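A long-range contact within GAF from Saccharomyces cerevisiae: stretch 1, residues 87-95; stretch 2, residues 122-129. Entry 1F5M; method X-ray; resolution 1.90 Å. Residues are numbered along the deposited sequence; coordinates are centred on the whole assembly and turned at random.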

# COMPACT_ATOMS: atom_id res chain seq x y z
N GLY B 87 -4.29 -0.13 5.16
CA GLY B 87 -4.54 -0.05 6.61
C GLY B 87 -3.74 1.05 7.30
O GLY B 87 -3.27 1.98 6.65
N LYS B 88 -3.59 0.96 8.62
CA LYS B 88 -2.85 1.99 9.34
C LYS B 88 -1.37 1.67 9.39
O LYS B 88 -1.00 0.53 9.18
N VAL B 89 -0.55 2.70 9.62
CA VAL B 89 0.92 2.60 9.74
C VAL B 89 1.31 1.36 10.61
O VAL B 89 0.66 1.05 11.61
N ALA B 90 2.37 0.67 10.20
CA ALA B 90 2.80 -0.56 10.81
C ALA B 90 4.30 -0.67 11.08
O ALA B 90 5.09 0.15 10.57
N CYS B 91 4.66 -1.71 11.84
CA CYS B 91 6.04 -1.99 12.22
C CYS B 91 6.89 -2.20 10.95
O CYS B 91 6.45 -2.84 9.99
N GLN B 92 8.09 -1.63 10.95
CA GLN B 92 9.01 -1.67 9.82
C GLN B 92 9.82 -2.94 9.63
O GLN B 92 10.21 -3.31 8.49
N MET B 93 10.09 -3.66 10.71
CA MET B 93 10.90 -4.84 10.57
C MET B 93 10.47 -5.84 11.60
O MET B 93 10.10 -5.45 12.69
N ILE B 94 10.47 -7.11 11.24
CA ILE B 94 10.13 -8.18 12.18
C ILE B 94 11.19 -9.28 12.04
O ILE B 94 11.56 -9.65 10.93
N GLN B 95 11.66 -9.80 13.18
CA GLN B 95 12.69 -10.83 13.18
C GLN B 95 12.01 -12.21 13.09
O GLN B 95 10.96 -12.43 13.72
N HIS B 122 3.52 -11.75 20.67
CA HIS B 122 2.79 -10.95 19.67
C HIS B 122 3.45 -9.57 19.53
O HIS B 122 3.85 -8.97 20.51
N ILE B 123 3.55 -9.06 18.31
CA ILE B 123 4.15 -7.74 18.04
C ILE B 123 3.00 -6.98 17.44
O ILE B 123 2.64 -7.25 16.29
N ALA B 124 2.36 -6.12 18.24
CA ALA B 124 1.23 -5.34 17.78
C ALA B 124 1.66 -4.06 17.06
O ALA B 124 2.36 -3.22 17.65
N CYS B 125 1.24 -3.90 15.81
CA CYS B 125 1.52 -2.65 15.07
C CYS B 125 0.27 -1.77 15.33
O CYS B 125 0.34 -0.53 15.44
N ASP B 126 -0.87 -2.41 15.44
CA ASP B 126 -2.14 -1.72 15.73
C ASP B 126 -2.62 -2.29 17.06
O ASP B 126 -2.88 -3.50 17.17
N GLY B 127 -2.74 -1.43 18.06
CA GLY B 127 -3.20 -1.90 19.35
C GLY B 127 -4.62 -2.45 19.31
O GLY B 127 -5.02 -3.12 20.26
N GLU B 128 -5.38 -2.19 18.23
CA GLU B 128 -6.76 -2.71 18.20
C GLU B 128 -6.92 -4.05 17.53
O GLU B 128 -8.03 -4.57 17.45
N THR B 129 -5.82 -4.60 17.02
CA THR B 129 -5.92 -5.85 16.34
C THR B 129 -6.28 -6.92 17.38
O THR B 129 -5.67 -6.97 18.44

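What holds the two stretches together? No hydrogen bond runs directly between them, and the link at the centre is covalent: Cys-91 SG and Cys-125 SG lie 2.1 Å apart in a disulfide. Both cysteines direct their CA-to-CB bonds toward the opposite stretch and both adopt the m rotamer, with chi1 at -40° for Cys-91 and -58° for Cys-125. The bridge itself is twisted to a chi3 of -123°. These two residues have more of their surface covered by the partner stretch than any others in the contact.

Which apolar side chains pack around the bridge? On one flank Ala-90, whose CA-to-CB bond points sideways, sets its CB 3.9 Å from Cys-125 CB; the backbones are close here, so even a methyl group reaches across. On the other flank Ile-123 points toward the first stretch with chi1 m and chi2 t, and serves two neighbours. Its CG2 rests 3.9 Å from Cys-91 SG, while its CD1 extends to within 4.0 Å of Ile-94 CG2. Ile-94 also points toward its partner and shares the m, t conformation. The CA atoms of the two isoleucines are 8.4 Å apart, a gap that their branched side chains fill.

How does Lys-88 meet the acidic side chains without a salt bridge? Its CA-to-CB bond points toward the second stretch, and the chain is extended, m at chi1 and t at every later angle. Its CD passes 3.7 Å from Asp-126 OD2, but the charged ends stay further apart: NZ is 4.5 Å from Asp-126 OD2 and 4.4 Å from Glu-128 OE1. Asp-126, with chi1 t, starts out sideways and brings its end nearer. Its OD1 also accepts a hydrogen bond from Glu-128 N at 2.7 Å, which ties the carboxylate to the type I turn from Asp-126 to Thr-129.

What do the waters add to this polar corner? They span distances that the charged groups leave open. Water 1 accepts from Lys-88 NZ at 3.0 Å and donates from its O to Asp-126 OD2 at 2.6 Å. Water 2 joins the backbone to the same carboxylate, its O lying 3.2 Å from Lys-88 N and 2.9 Å from Asp-126 OD2. Water 3 gathers both acids, donating from its O to Asp-126 OD1 at 2.9 Å and to Glu-128 OE2 at 2.4 Å, while its bond from Lys-88 NZ, at 3.4 Å, is weak.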

# COMPACT_ATOMS: atom_id res chain seq x y z
CB LYS B 88 -3.41 2.14 10.75
CG LYS B 88 -4.85 2.56 10.74
CD LYS B 88 -5.37 2.58 12.15
CE LYS B 88 -6.76 3.23 12.18
NZ LYS B 88 -7.30 3.14 13.57
CB VAL B 89 1.44 3.96 10.32
CG1 VAL B 89 2.86 3.84 10.84
CG2 VAL B 89 1.39 5.03 9.18
CB ALA B 90 2.38 -1.72 9.91
CB CYS B 91 6.07 -3.25 13.11
SG CYS B 91 4.74 -3.44 14.36
CB GLN B 92 9.97 -0.47 9.92
CG GLN B 92 9.27 0.87 10.09
CD GLN B 92 9.18 1.32 11.52
OE1 GLN B 92 8.95 0.51 12.45
NE2 GLN B 92 9.38 2.64 11.74
CB MET B 93 12.38 -4.43 10.78
CG MET B 93 13.39 -5.56 10.80
SD MET B 93 15.10 -4.87 10.90
CE MET B 93 15.04 -3.57 9.49
CB ILE B 94 8.75 -8.77 11.91
CG1 ILE B 94 7.69 -7.70 12.15
CG2 ILE B 94 8.46 -9.95 12.93
CD1 ILE B 94 6.35 -8.04 11.52
CB GLN B 95 13.51 -10.67 14.46
CG GLN B 95 14.99 -10.95 14.33
CD GLN B 95 15.58 -10.35 13.07
OE1 GLN B 95 15.55 -9.13 12.87
NE2 GLN B 95 16.12 -11.21 12.21
CB HIS B 122 1.34 -10.81 20.14
CG HIS B 122 0.51 -9.85 19.33
ND1 HIS B 122 0.48 -9.86 17.95
CD2 HIS B 122 -0.36 -8.88 19.72
CE1 HIS B 122 -0.37 -8.94 17.53
NE2 HIS B 122 -0.89 -8.33 18.58
CB ILE B 123 5.35 -7.87 17.02
CG1 ILE B 123 6.44 -8.73 17.66
CG2 ILE B 123 5.85 -6.48 16.60
CD1 ILE B 123 7.61 -9.06 16.76
CB ALA B 124 0.33 -4.98 18.98
CB CYS B 125 1.72 -2.94 13.57
SG CYS B 125 3.09 -4.13 13.30
CB ASP B 126 -3.17 -1.98 14.62
CG ASP B 126 -4.45 -1.10 14.78
OD1 ASP B 126 -4.87 -0.80 15.93
OD2 ASP B 126 -5.06 -0.71 13.74
CB GLU B 128 -7.70 -1.75 17.51
CG GLU B 128 -8.24 -0.71 18.43
CD GLU B 128 -8.01 0.65 17.86
OE1 GLU B 128 -8.94 1.24 17.24
OE2 GLU B 128 -6.85 1.12 18.02
CB THR B 129 -4.57 -6.19 15.63
OG1 THR B 129 -4.33 -5.26 14.56
CG2 THR B 129 -4.62 -7.61 15.05
O HOH W 1 -7.54 0.21 13.84
O HOH W 2 -4.09 -1.14 11.00
O HOH W 3 -5.47 2.02 16.27